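Local coordinates for protein soluble lytic murein transglycosylase (Pseudomonas aeruginosa, PDB 5OHU) that cleaves the glycan strands of bacterial peptidoglycan as a lytic transglycosylase, acting both exolytically and endolytically in turnover of the cell wall, at residues A[430-435]-A[442-447]; A[292-297]-A[320-325]; A[151-156]-A[198-203]. All coordinates share one frame; numbering follows the deposited sequence.

Three small contacts between helices, taken from a mainly helical chain, show how a large helical ring is built from local joints. Along the chain they come in the order interaction 3, interaction 2, interaction 1, each closing before the next opens, and they share no helix. Their centres lie about 45 Å (1 and 2), 42 Å (1 and 3) and 40 Å (2 and 3) apart, with no direct touch, interactions 1 and 2 falling on opposite sides of the chain's centre. Interaction 1 belongs to the L domain, which precedes the transglycosylase domain in sequence. As in Slt70-like enzymes, contacts between helices near one another in sequence accumulate into the curved scaffold around a central opening.

Interaction 1 of 3, residues A[430-435]-A[442-447]; sequences YHAARL and IAQARL
Gln444 reaches across to Ala432 and Ala433 of helix 422-433, and its carboxamide does all the touching. Two torsions put it there: CG stands anti to the backbone N (chi1 -160°), and the chain then runs on extended (chi2 -164°), carrying the amide straight out from one helix to the other. At its end OE1 rests 3.6 Å from the methyl CB of Ala433, while NE2 lies 4.3 Å from CB of Ala432 and 4.1 Å from the backbone N of Ala433. No hydrogen bond joins the two segments themselves; the amide is held by neighbours. NE2 donates to the carbonyl O of Trp429, four residues before Ala433, and OE1 is hydrogen-bonded to OG of Ser460. With a partner at each end, the buried amide is fixed in rotation as well as in position.

The two helices, 422-433 and 438-450, run roughly antiparallel with a short connection between them, a helical hairpin within the L domain, whose sequence family is grouped with the TPR repeats. Small alanines on one side and a long polar chain on the other suit the spacing: CA of Ala433 and CA of Gln444 are 8.1 Å apart. Phe436, from the connection, also packs against Gln444.

Other side chains of 430-435 turn elsewhere. Tyr430 points away from 442-447, touches Phe455 and makes a cation-pi contact with Arg459, both on helix 454-463. Arg434 folds back toward His431: NH1 lies in the plane of the imidazole at its edge, whereas ND1 of His431 sits 3.1 Å above the guanidinium plane, near the rim, an approach too poorly angled for a hydrogen bond. Ala433 also meets Gln463, bringing helix 454-463 against the same hairpin.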
ATOM      1  N   TYR A 430       2.063  17.209   1.122  1.00 26.15           N
ATOM      2  CA  TYR A 430       1.685  15.913   1.687  1.00 33.74           C
ATOM      3  C   TYR A 430       1.873  15.881   3.195  1.00 33.16           C
ATOM      4  O   TYR A 430       1.065  15.279   3.907  1.00 33.58           O
ATOM      5  CB  TYR A 430       2.503  14.783   1.056  1.00 30.28           C
ATOM      6  CG  TYR A 430       2.226  14.529  -0.410  1.00 33.71           C
ATOM      7  CD1 TYR A 430       1.141  15.121  -1.055  1.00 30.07           C
ATOM      8  CD2 TYR A 430       3.054  13.694  -1.148  1.00 38.85           C
ATOM      9  CE1 TYR A 430       0.897  14.890  -2.402  1.00 33.90           C
ATOM     10  CE2 TYR A 430       2.817  13.449  -2.488  1.00 46.35           C
ATOM     11  CZ  TYR A 430       1.741  14.046  -3.111  1.00 41.89           C
ATOM     12  OH  TYR A 430       1.529  13.786  -4.445  1.00 38.34           O
ATOM     13  N   HIS A 431       2.955  16.482   3.695  1.00 36.35           N
ATOM     14  CA  HIS A 431       3.166  16.510   5.137  1.00 36.65           C
ATOM     15  C   HIS A 431       2.075  17.317   5.824  1.00 30.31           C
ATOM     16  O   HIS A 431       1.495  16.869   6.821  1.00 38.38           O
ATOM     17  CB  HIS A 431       4.557  17.061   5.463  1.00 41.33           C
ATOM     18  CG  HIS A 431       4.875  17.076   6.928  1.00 48.42           C
ATOM     19  ND1 HIS A 431       5.130  15.927   7.646  1.00 46.88           N
ATOM     20  CD2 HIS A 431       4.977  18.101   7.810  1.00 45.62           C
ATOM     21  CE1 HIS A 431       5.377  16.244   8.905  1.00 47.47           C
ATOM     22  NE2 HIS A 431       5.289  17.556   9.030  1.00 42.43           N
ATOM     23  N   ALA A 432       1.754  18.490   5.278  1.00 30.77           N
ATOM     24  CA  ALA A 432       0.670  19.305   5.815  1.00 29.39           C
ATOM     25  C   ALA A 432      -0.646  18.534   5.857  1.00 38.53           C
ATOM     26  O   ALA A 432      -1.412  18.647   6.823  1.00 38.37           O
ATOM     27  CB  ALA A 432       0.516  20.572   4.979  1.00 26.31           C
ATOM     28  N   ALA A 433      -0.921  17.729   4.825  1.00 35.08           N
ATOM     29  CA  ALA A 433      -2.175  16.986   4.785  1.00 40.68           C
ATOM     30  C   ALA A 433      -2.299  15.988   5.931  1.00 48.85           C
ATOM     31  O   ALA A 433      -3.423  15.618   6.288  1.00 43.48           O
ATOM     32  CB  ALA A 433      -2.317  16.261   3.448  1.00 33.21           C
ATOM     33  N   ARG A 434      -1.177  15.557   6.525  1.00 51.01           N
ATOM     34  CA  ARG A 434      -1.225  14.548   7.580  1.00 50.08           C
ATOM     35  C   ARG A 434      -1.909  15.046   8.846  1.00 48.05           C
ATOM     36  O   ARG A 434      -2.217  14.236   9.724  1.00 61.93           O
ATOM     37  CB  ARG A 434       0.188  14.040   7.905  1.00 49.62           C
ATOM     38  CG  ARG A 434       0.768  13.111   6.832  1.00 61.71           C
ATOM     39  CD  ARG A 434       2.155  13.513   6.435  1.00 71.50           C
ATOM     40  NE  ARG A 434       3.202  12.814   7.183  1.00 74.68           N
ATOM     41  CZ  ARG A 434       4.493  12.816   6.853  1.00 75.06           C
ATOM     42  NH1 ARG A 434       4.900  13.478   5.775  1.00 68.78           N
ATOM     43  NH2 ARG A 434       5.362  12.148   7.601  1.00 76.20           N
ATOM     44  N   LEU A 435      -2.154  16.346   8.974  1.00 41.21           N
ATOM     45  CA  LEU A 435      -2.857  16.860  10.138  1.00 42.09           C
ATOM     46  C   LEU A 435      -4.157  17.582   9.815  1.00 51.66           C
ATOM     47  O   LEU A 435      -4.912  17.886  10.744  1.00 61.58           O
ATOM     48  CB  LEU A 435      -1.950  17.809  10.938  1.00 39.05           C
ATOM     49  CG  LEU A 435      -0.604  17.241  11.403  1.00 42.00           C
ATOM     50  CD1 LEU A 435       0.267  18.353  11.964  1.00 40.83           C
ATOM     51  CD2 LEU A 435      -0.789  16.126  12.430  1.00 35.96           C
ATOM     52  N   ILE A 442     -10.507  19.201   2.010  1.00 35.91           N
ATOM     53  CA  ILE A 442     -11.297  19.578   0.844  1.00 37.40           C
ATOM     54  C   ILE A 442     -10.806  20.906   0.274  1.00 40.83           C
ATOM     55  O   ILE A 442     -10.632  21.049  -0.945  1.00 36.83           O
ATOM     56  CB  ILE A 442     -12.795  19.622   1.213  1.00 35.77           C
ATOM     57  CG1 ILE A 442     -13.365  18.199   1.319  1.00 35.42           C
ATOM     58  CG2 ILE A 442     -13.577  20.430   0.200  1.00 34.43           C
ATOM     59  CD1 ILE A 442     -14.627  18.105   2.134  1.00 28.43           C
ATOM     60  N   ALA A 443     -10.547  21.886   1.143  1.00 40.13           N
ATOM     61  CA  ALA A 443      -9.999  23.155   0.678  1.00 40.99           C
ATOM     62  C   ALA A 443      -8.648  22.959  -0.003  1.00 39.81           C
ATOM     63  O   ALA A 443      -8.385  23.552  -1.058  1.00 33.59           O
ATOM     64  CB  ALA A 443      -9.878  24.135   1.844  1.00 42.24           C
ATOM     65  N   GLN A 444      -7.782  22.119   0.579  1.00 31.30           N
ATOM     66  CA  GLN A 444      -6.490  21.844  -0.042  1.00 34.53           C
ATOM     67  C   GLN A 444      -6.667  21.198  -1.414  1.00 38.22           C
ATOM     68  O   GLN A 444      -5.916  21.498  -2.353  1.00 30.57           O
ATOM     69  CB  GLN A 444      -5.651  20.943   0.864  1.00 31.34           C
ATOM     70  CG  GLN A 444      -4.162  20.980   0.569  1.00 26.68           C
ATOM     71  CD  GLN A 444      -3.415  19.830   1.205  1.00 30.77           C
ATOM     72  OE1 GLN A 444      -3.934  18.719   1.288  1.00 33.49           O
ATOM     73  NE2 GLN A 444      -2.189  20.088   1.663  1.00 33.29           N
ATOM     74  N   ALA A 445      -7.660  20.309  -1.542  1.00 29.16           N
ATOM     75  CA  ALA A 445      -7.933  19.685  -2.833  1.00 36.21           C
ATOM     76  C   ALA A 445      -8.267  20.730  -3.890  1.00 31.78           C
ATOM     77  O   ALA A 445      -7.783  20.647  -5.028  1.00 34.65           O
ATOM     78  CB  ALA A 445      -9.073  18.669  -2.704  1.00 26.69           C
ATOM     79  N   ARG A 446      -9.078  21.729  -3.533  1.00 30.80           N
ATOM     80  CA  ARG A 446      -9.418  22.770  -4.500  1.00 36.22           C
ATOM     81  C   ARG A 446      -8.192  23.581  -4.895  1.00 36.92           C
ATOM     82  O   ARG A 446      -8.014  23.908  -6.074  1.00 37.30           O
ATOM     83  CB  ARG A 446     -10.506  23.690  -3.945  1.00 49.99           C
ATOM     84  CG  ARG A 446     -11.104  24.644  -4.989  1.00 64.44           C
ATOM     85  CD  ARG A 446     -11.882  23.887  -6.069  1.00 77.19           C
ATOM     86  NE  ARG A 446     -11.794  24.532  -7.379  1.00 84.92           N
ATOM     87  CZ  ARG A 446     -12.638  25.460  -7.818  1.00 88.49           C
ATOM     88  NH1 ARG A 446     -13.643  25.860  -7.052  1.00 89.32           N
ATOM     89  NH2 ARG A 446     -12.477  25.991  -9.023  1.00 89.42           N
ATOM     90  N   LEU A 447      -7.334  23.910  -3.923  1.00 38.47           N
ATOM     91  CA  LEU A 447      -6.161  24.736  -4.206  1.00 36.81           C
ATOM     92  C   LEU A 447      -5.201  24.018  -5.143  1.00 36.22           C
ATOM     93  O   LEU A 447      -4.679  24.614  -6.093  1.00 38.06           O
ATOM     94  CB  LEU A 447      -5.457  25.121  -2.899  1.00 34.08           C
ATOM     95  CG  LEU A 447      -6.129  26.175  -2.008  1.00 38.37           C
ATOM     96  CD1 LEU A 447      -5.500  26.197  -0.622  1.00 41.74           C
ATOM     97  CD2 LEU A 447      -6.060  27.565  -2.633  1.00 25.44           C
TER

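Interaction 2 of 3, residues A[292-297]-A[320-325]; sequences RALPLM and LGRWDE
Leu294 and Arg322 approach from opposite directions, and the meeting is one of methyl against guanidinium face. CD1 of Leu294 stands 3.4 Å above the plane of the Arg322 guanidinium, displaced toward its rim, so that NH1 of Arg322 is nearest to that CD1, at 3.5 Å. The same methyl also touches CD1 of Leu320 at 4.0 Å, which adds a small apolar contact beside the flat charged group.

What holds the guanidinium in this attitude is Glu325. The arginine chain bends at chi3 (62°), turning the head so that NE and NH2 present themselves side-on to the carboxylate. Arg322 NE donates to Glu325 OE1 at 2.9 Å, meeting that oxygen from above the carboxylate plane; Arg322 NH2 donates to OE2 at 2.8 Å on the syn side, almost straight at 171°. Both acceptors lie close to the guanidinium plane, so the salt bridge occupies an edge and Leu294 a face, and the two do not compete.

The backbone explains the placement. Gly321, with positive phi, closes the preceding helix in a Schellman motif, and Arg322 takes the N-cap position of the next. The contact thus bridges the start of helix 293-300 and the junction of helices 307-319 and 323-330; Leu294 also packs on Arg313, Leu316 and Leu317 of helix 307-319, while Ala293 beside it leans on helix 271-287.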
ATOM      1  N   ARG A 292     -10.763 -28.304  -1.685  1.00 14.22           N
ATOM      2  CA  ARG A 292     -10.231 -28.821  -0.432  1.00 15.70           C
ATOM      3  C   ARG A 292      -9.988 -27.702   0.579  1.00 11.21           C
ATOM      4  O   ARG A 292      -9.930 -27.973   1.776  1.00 16.49           O
ATOM      5  CB  ARG A 292      -8.949 -29.626  -0.700  1.00 12.22           C
ATOM      6  CG  ARG A 292      -9.223 -30.998  -1.320  1.00 12.65           C
ATOM      7  CD  ARG A 292      -7.925 -31.744  -1.654  1.00 17.80           C
ATOM      8  NE  ARG A 292      -7.264 -31.190  -2.828  1.00 20.71           N
ATOM      9  CZ  ARG A 292      -6.163 -31.693  -3.379  1.00 32.09           C
ATOM     10  NH1 ARG A 292      -5.585 -32.769  -2.852  1.00 28.35           N
ATOM     11  NH2 ARG A 292      -5.641 -31.098  -4.444  1.00 25.79           N
ATOM     12  N   ALA A 293      -9.879 -26.443   0.128  1.00 11.46           N
ATOM     13  CA  ALA A 293      -9.709 -25.324   1.059  1.00 14.06           C
ATOM     14  C   ALA A 293     -10.904 -25.179   1.991  1.00 12.23           C
ATOM     15  O   ALA A 293     -10.737 -24.860   3.173  1.00 14.49           O
ATOM     16  CB  ALA A 293      -9.491 -24.028   0.279  1.00 14.04           C
ATOM     17  N   LEU A 294     -12.112 -25.413   1.480  1.00 13.03           N
ATOM     18  CA  LEU A 294     -13.324 -25.126   2.251  1.00 11.79           C
ATOM     19  C   LEU A 294     -13.451 -25.924   3.535  1.00 13.92           C
ATOM     20  O   LEU A 294     -13.777 -25.317   4.566  1.00 19.33           O
ATOM     21  CB  LEU A 294     -14.569 -25.346   1.387  1.00 11.32           C
ATOM     22  CG  LEU A 294     -14.816 -24.281   0.332  1.00 21.67           C
ATOM     23  CD1 LEU A 294     -15.902 -24.773  -0.589  1.00 20.80           C
ATOM     24  CD2 LEU A 294     -15.216 -22.963   0.990  1.00 24.91           C
ATOM     25  N   PRO A 295     -13.285 -27.259   3.559  1.00 19.02           N
ATOM     26  CA  PRO A 295     -13.395 -27.956   4.862  1.00 12.18           C
ATOM     27  C   PRO A 295     -12.329 -27.515   5.843  1.00 16.32           C
ATOM     28  O   PRO A 295     -12.605 -27.303   7.031  1.00 14.68           O
ATOM     29  CB  PRO A 295     -13.253 -29.445   4.486  1.00 13.76           C
ATOM     30  CG  PRO A 295     -13.654 -29.515   3.012  1.00 12.72           C
ATOM     31  CD  PRO A 295     -13.146 -28.211   2.435  1.00 11.71           C
ATOM     32  N   LEU A 296     -11.109 -27.334   5.349  1.00 12.05           N
ATOM     33  CA  LEU A 296     -10.014 -26.859   6.181  1.00 15.45           C
ATOM     34  C   LEU A 296     -10.318 -25.481   6.775  1.00 15.90           C
ATOM     35  O   LEU A 296     -10.156 -25.259   7.981  1.00 14.57           O
ATOM     36  CB  LEU A 296      -8.741 -26.819   5.335  1.00 12.73           C
ATOM     37  CG  LEU A 296      -7.472 -26.478   6.071  1.00 20.28           C
ATOM     38  CD1 LEU A 296      -7.243 -27.572   7.095  1.00 14.90           C
ATOM     39  CD2 LEU A 296      -6.266 -26.302   5.119  1.00 18.25           C
ATOM     40  N   MET A 297     -10.736 -24.537   5.938  1.00 19.20           N
ATOM     41  CA  MET A 297     -11.000 -23.189   6.433  1.00 15.51           C
ATOM     42  C   MET A 297     -12.186 -23.190   7.386  1.00 15.83           C
ATOM     43  O   MET A 297     -12.188 -22.474   8.385  1.00 24.86           O
ATOM     44  CB  MET A 297     -11.257 -22.234   5.260  1.00 14.20           C
ATOM     45  CG  MET A 297     -10.074 -21.992   4.317  1.00 26.41           C
ATOM     46  SD  MET A 297     -10.421 -20.821   2.965  1.00 47.98           S
ATOM     47  CE  MET A 297     -11.798 -21.633   2.182  1.00 50.19           C
ATOM     48  N   LEU A 320     -17.089 -21.675  -7.244  1.00 14.98           N
ATOM     49  CA  LEU A 320     -17.572 -23.025  -7.465  1.00 18.05           C
ATOM     50  C   LEU A 320     -19.049 -23.066  -7.802  1.00 19.17           C
ATOM     51  O   LEU A 320     -19.594 -24.160  -7.976  1.00 17.35           O
ATOM     52  CB  LEU A 320     -17.302 -23.898  -6.239  1.00 14.57           C
ATOM     53  CG  LEU A 320     -15.797 -24.134  -6.016  1.00 15.95           C
ATOM     54  CD1 LEU A 320     -15.549 -24.480  -4.546  1.00 10.42           C
ATOM     55  CD2 LEU A 320     -15.226 -25.199  -6.950  1.00 10.16           C
ATOM     56  N   GLY A 321     -19.708 -21.912  -7.879  1.00 14.65           N
ATOM     57  CA  GLY A 321     -21.132 -21.900  -8.141  1.00 10.91           C
ATOM     58  C   GLY A 321     -22.001 -22.369  -6.994  1.00 11.32           C
ATOM     59  O   GLY A 321     -23.132 -22.804  -7.227  1.00 19.12           O
ATOM     60  N   ARG A 322     -21.508 -22.300  -5.759  1.00 12.30           N
ATOM     61  CA  ARG A 322     -22.273 -22.747  -4.592  1.00 15.40           C
ATOM     62  C   ARG A 322     -22.994 -21.563  -3.936  1.00 19.53           C
ATOM     63  O   ARG A 322     -22.652 -21.077  -2.845  1.00 17.18           O
ATOM     64  CB  ARG A 322     -21.347 -23.503  -3.639  1.00 16.61           C
ATOM     65  CG  ARG A 322     -20.980 -24.903  -4.259  1.00 15.32           C
ATOM     66  CD  ARG A 322     -19.772 -25.619  -3.637  1.00 13.95           C
ATOM     67  NE  ARG A 322     -19.951 -25.949  -2.222  1.00 20.21           N
ATOM     68  CZ  ARG A 322     -19.088 -26.662  -1.495  1.00 22.76           C
ATOM     69  NH1 ARG A 322     -17.986 -27.156  -2.046  1.00 22.81           N
ATOM     70  NH2 ARG A 322     -19.325 -26.881  -0.210  1.00 16.94           N
ATOM     71  N   TRP A 323     -24.050 -21.123  -4.628  1.00 14.24           N
ATOM     72  CA  TRP A 323     -24.726 -19.880  -4.265  1.00 14.51           C
ATOM     73  C   TRP A 323     -25.407 -19.966  -2.897  1.00 14.51           C
ATOM     74  O   TRP A 323     -25.323 -19.019  -2.106  1.00 19.86           O
ATOM     75  CB  TRP A 323     -25.762 -19.525  -5.326  1.00 13.42           C
ATOM     76  CG  TRP A 323     -25.347 -19.784  -6.719  1.00 15.55           C
ATOM     77  CD1 TRP A 323     -26.043 -20.517  -7.653  1.00 11.79           C
ATOM     78  CD2 TRP A 323     -24.186 -19.264  -7.394  1.00 10.81           C
ATOM     79  NE1 TRP A 323     -25.375 -20.501  -8.849  1.00 15.37           N
ATOM     80  CE2 TRP A 323     -24.235 -19.747  -8.718  1.00 10.63           C
ATOM     81  CE3 TRP A 323     -23.107 -18.441  -7.002  1.00 18.56           C
ATOM     82  CZ2 TRP A 323     -23.251 -19.451  -9.657  1.00 10.98           C
ATOM     83  CZ3 TRP A 323     -22.103 -18.138  -7.947  1.00 15.02           C
ATOM     84  CH2 TRP A 323     -22.187 -18.651  -9.261  1.00 11.05           C
ATOM     85  N   ASP A 324     -26.117 -21.069  -2.619  1.00 11.77           N
ATOM     86  CA  ASP A 324     -26.797 -21.250  -1.329  1.00 15.64           C
ATOM     87  C   ASP A 324     -25.837 -21.023  -0.169  1.00 17.69           C
ATOM     88  O   ASP A 324     -26.116 -20.258   0.760  1.00 21.20           O
ATOM     89  CB  ASP A 324     -27.363 -22.673  -1.222  1.00 30.92           C
ATOM     90  CG  ASP A 324     -28.608 -22.891  -2.039  1.00 42.82           C
ATOM     91  OD1 ASP A 324     -29.431 -21.965  -2.161  1.00 48.16           O
ATOM     92  OD2 ASP A 324     -28.764 -24.019  -2.548  1.00 47.49           O
ATOM     93  N   GLU A 325     -24.681 -21.682  -0.225  1.00 22.50           N
ATOM     94  CA  GLU A 325     -23.707 -21.585   0.845  1.00 16.86           C
ATOM     95  C   GLU A 325     -23.058 -20.207   0.878  1.00 13.74           C
ATOM     96  O   GLU A 325     -22.811 -19.654   1.958  1.00 16.51           O
ATOM     97  CB  GLU A 325     -22.667 -22.689   0.675  1.00 21.57           C
ATOM     98  CG  GLU A 325     -23.273 -24.077   0.791  1.00 20.59           C
ATOM     99  CD  GLU A 325     -22.368 -25.153   0.223  1.00 31.34           C
ATOM    100  OE1 GLU A 325     -22.540 -25.536  -0.969  1.00 27.58           O
ATOM    101  OE2 GLU A 325     -21.479 -25.611   0.980  1.00 28.57           O
TER

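Interaction 3 of 3, residues A[151-156]-A[198-203]; sequences RLWLVG and SHLAQR
Trp153 gives the largest share of this interface, and it does so with the far corner of its six-membered ring. CH2 of Trp153 lies 3.9 Å from CD2 of Leu200, and CZ2 is 4.0 Å from that methyl, the two side chains sliding past each other in opposite directions. With chi1 at 169°, CG of Trp153 sits beside the carbonyl carbon, and the indole reaches from the last turn of its helix toward 198-203.

Arg203 meets the same corner differently. Its NH1 is 3.9 Å from CH2 of Trp153, at the ring's edge and near its plane, and the guanidinium and indole planes are 75° apart. This is therefore an edge contact and not a cation-pi one; Arg184 makes the cation-pi contact with Trp153. The indole is further fixed by a hydrogen bond from NE1 to the carbonyl of Lys180. A bound phosphate, probably from the crystallisation liquor, lies about 4 Å from its side chain.

Just beyond Trp153 the chain leaves the helix at Leu154, the centre of an inverse gamma turn closed by a weak bond from Val155 N to Trp153 O (2.8 Å). On the opposing segment, Arg203 N bonds to Leu200 O at 2.9 Å.

Around the contact, Phe167 meets the indole edge-to-face and Trp170 joins it, both from helix 161-172. Leu200 rests on Arg184 of helix 178-190, and Leu176 touches both Trp153 and Arg203. The contact joins the C-terminal part of helix 142-153 to that of helix 194-201 and the residues after it, with helices 161-172 and 178-190 between them in sequence.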
ATOM      1  N   ARG A 151      10.437  -6.133  22.855  1.00 28.97           N
ATOM      2  CA  ARG A 151       9.696  -5.711  21.667  1.00 32.50           C
ATOM      3  C   ARG A 151      10.636  -5.350  20.517  1.00 19.89           C
ATOM      4  O   ARG A 151      10.372  -5.678  19.355  1.00 22.97           O
ATOM      5  CB  ARG A 151       8.794  -4.524  22.015  1.00 30.47           C
ATOM      6  CG  ARG A 151       7.978  -3.995  20.844  1.00 46.94           C
ATOM      7  CD  ARG A 151       7.221  -2.716  21.206  1.00 57.57           C
ATOM      8  NE  ARG A 151       8.111  -1.585  21.486  1.00 65.37           N
ATOM      9  CZ  ARG A 151       8.566  -0.732  20.567  1.00 70.30           C
ATOM     10  NH1 ARG A 151       8.225  -0.869  19.289  1.00 66.44           N
ATOM     11  NH2 ARG A 151       9.366   0.266  20.928  1.00 71.50           N
ATOM     12  N   LEU A 152      11.723  -4.646  20.811  1.00 13.92           N
ATOM     13  CA  LEU A 152      12.680  -4.350  19.757  1.00 13.63           C
ATOM     14  C   LEU A 152      13.511  -5.565  19.394  1.00 19.56           C
ATOM     15  O   LEU A 152      14.063  -5.613  18.288  1.00 17.84           O
ATOM     16  CB  LEU A 152      13.599  -3.198  20.173  1.00 17.00           C
ATOM     17  CG  LEU A 152      12.826  -1.883  20.225  1.00 28.45           C
ATOM     18  CD1 LEU A 152      13.484  -0.921  21.220  1.00 28.22           C
ATOM     19  CD2 LEU A 152      12.763  -1.294  18.841  1.00 32.40           C
ATOM     20  N   TRP A 153      13.627  -6.531  20.309  1.00 16.59           N
ATOM     21  CA  TRP A 153      14.412  -7.724  20.039  1.00 16.72           C
ATOM     22  C   TRP A 153      13.639  -8.690  19.152  1.00 24.09           C
ATOM     23  O   TRP A 153      14.229  -9.336  18.278  1.00 21.36           O
ATOM     24  CB  TRP A 153      14.818  -8.402  21.355  1.00 20.57           C
ATOM     25  CG  TRP A 153      15.391  -9.777  21.156  1.00 24.57           C
ATOM     26  CD1 TRP A 153      14.726 -10.973  21.243  1.00 22.55           C
ATOM     27  CD2 TRP A 153      16.747 -10.095  20.817  1.00 23.23           C
ATOM     28  NE1 TRP A 153      15.584 -12.010  20.983  1.00 19.47           N
ATOM     29  CE2 TRP A 153      16.831 -11.502  20.714  1.00 18.06           C
ATOM     30  CE3 TRP A 153      17.895  -9.325  20.580  1.00 19.63           C
ATOM     31  CZ2 TRP A 153      18.010 -12.155  20.374  1.00 13.74           C
ATOM     32  CZ3 TRP A 153      19.064  -9.965  20.245  1.00 21.28           C
ATOM     33  CH2 TRP A 153      19.120 -11.373  20.149  1.00 18.96           C
ATOM     34  N   LEU A 154      12.314  -8.772  19.334  1.00 17.80           N
ATOM     35  CA  LEU A 154      11.497  -9.757  18.616  1.00 13.08           C
ATOM     36  C   LEU A 154      11.134  -9.217  17.237  1.00 22.68           C
ATOM     37  O   LEU A 154       9.982  -8.912  16.922  1.00 21.18           O
ATOM     38  CB  LEU A 154      10.258 -10.123  19.420  1.00 16.57           C
ATOM     39  CG  LEU A 154      10.633 -11.130  20.509  1.00 20.62           C
ATOM     40  CD1 LEU A 154       9.467 -11.417  21.457  1.00 15.07           C
ATOM     41  CD2 LEU A 154      11.175 -12.392  19.855  1.00 16.11           C
ATOM     42  N   VAL A 155      12.164  -9.131  16.400  1.00 14.74           N
ATOM     43  CA  VAL A 155      12.077  -8.541  15.081  1.00 16.13           C
ATOM     44  C   VAL A 155      13.009  -9.332  14.173  1.00 22.52           C
ATOM     45  O   VAL A 155      14.138  -9.656  14.559  1.00 24.46           O
ATOM     46  CB  VAL A 155      12.463  -7.040  15.101  1.00 22.84           C
ATOM     47  CG1 VAL A 155      12.555  -6.515  13.709  1.00 20.38           C
ATOM     48  CG2 VAL A 155      11.436  -6.196  15.890  1.00 23.59           C
ATOM     49  N   GLY A 156      12.544  -9.622  12.956  1.00 19.56           N
ATOM     50  CA  GLY A 156      13.217 -10.490  12.016  1.00 23.68           C
ATOM     51  C   GLY A 156      14.297  -9.870  11.163  1.00 21.58           C
ATOM     52  O   GLY A 156      14.805 -10.536  10.261  1.00 29.09           O
ATOM     53  N   SER A 198      21.112 -17.324  10.997  1.00 15.78           N
ATOM     54  CA  SER A 198      22.229 -18.222  11.254  1.00 30.27           C
ATOM     55  C   SER A 198      23.097 -17.717  12.397  1.00 30.96           C
ATOM     56  O   SER A 198      23.633 -18.524  13.164  1.00 38.98           O
ATOM     57  CB  SER A 198      23.066 -18.408   9.989  1.00 27.56           C
ATOM     58  OG  SER A 198      22.329 -19.112   9.006  1.00 37.73           O
ATOM     59  N   HIS A 199      23.243 -16.398  12.533  1.00 25.01           N
ATOM     60  CA  HIS A 199      23.951 -15.857  13.690  1.00 20.35           C
ATOM     61  C   HIS A 199      23.196 -16.151  14.985  1.00 24.68           C
ATOM     62  O   HIS A 199      23.801 -16.553  15.988  1.00 25.40           O
ATOM     63  CB  HIS A 199      24.166 -14.362  13.506  1.00 27.58           C
ATOM     64  CG  HIS A 199      25.228 -14.033  12.506  1.00 50.53           C
ATOM     65  ND1 HIS A 199      25.128 -12.970  11.633  1.00 60.07           N
ATOM     66  CD2 HIS A 199      26.416 -14.626  12.242  1.00 61.18           C
ATOM     67  CE1 HIS A 199      26.205 -12.926  10.871  1.00 67.09           C
ATOM     68  NE2 HIS A 199      27.003 -13.918  11.221  1.00 69.31           N
ATOM     69  N   LEU A 200      21.871 -15.966  14.987  1.00 17.44           N
ATOM     70  CA  LEU A 200      21.091 -16.380  16.150  1.00 22.62           C
ATOM     71  C   LEU A 200      21.241 -17.872  16.410  1.00 25.03           C
ATOM     72  O   LEU A 200      21.328 -18.300  17.565  1.00 29.83           O
ATOM     73  CB  LEU A 200      19.619 -16.006  15.968  1.00 17.36           C
ATOM     74  CG  LEU A 200      19.365 -14.497  15.837  1.00 17.97           C
ATOM     75  CD1 LEU A 200      17.936 -14.239  15.417  1.00 15.76           C
ATOM     76  CD2 LEU A 200      19.611 -13.801  17.153  1.00 16.10           C
ATOM     77  N   ALA A 201      21.291 -18.676  15.346  1.00 18.96           N
ATOM     78  CA  ALA A 201      21.403 -20.120  15.515  1.00 25.83           C
ATOM     79  C   ALA A 201      22.704 -20.495  16.215  1.00 31.52           C
ATOM     80  O   ALA A 201      22.728 -21.407  17.056  1.00 32.48           O
ATOM     81  CB  ALA A 201      21.295 -20.815  14.154  1.00 23.31           C
ATOM     82  N   GLN A 202      23.792 -19.788  15.904  1.00 33.15           N
ATOM     83  CA  GLN A 202      25.073 -20.011  16.570  1.00 39.77           C
ATOM     84  C   GLN A 202      25.079 -19.552  18.019  1.00 38.87           C
ATOM     85  O   GLN A 202      26.073 -19.770  18.721  1.00 49.29           O
ATOM     86  CB  GLN A 202      26.195 -19.301  15.810  1.00 43.02           C
ATOM     87  CG  GLN A 202      26.568 -19.967  14.495  1.00 55.37           C
ATOM     88  CD  GLN A 202      27.410 -19.073  13.607  1.00 71.19           C
ATOM     89  OE1 GLN A 202      27.485 -17.861  13.817  1.00 76.84           O
ATOM     90  NE2 GLN A 202      28.052 -19.666  12.609  1.00 77.10           N
ATOM     91  N   ARG A 203      24.007 -18.932  18.491  1.00 33.55           N
ATOM     92  CA  ARG A 203      23.938 -18.449  19.861  1.00 32.60           C
ATOM     93  C   ARG A 203      22.971 -19.256  20.708  1.00 33.42           C
ATOM     94  O   ARG A 203      22.643 -18.838  21.821  1.00 39.10           O
ATOM     95  CB  ARG A 203      23.553 -16.972  19.873  1.00 39.68           C
ATOM     96  CG  ARG A 203      24.526 -16.087  19.104  1.00 50.35           C
ATOM     97  CD  ARG A 203      24.060 -14.647  19.137  1.00 58.42           C
ATOM     98  NE  ARG A 203      23.779 -14.238  20.508  1.00 62.43           N
ATOM     99  CZ  ARG A 203      23.233 -13.079  20.851  1.00 59.88           C
ATOM    100  NH1 ARG A 203      22.899 -12.196  19.918  1.00 58.75           N
ATOM    101  NH2 ARG A 203      23.024 -12.809  22.131  1.00 55.70           N
TER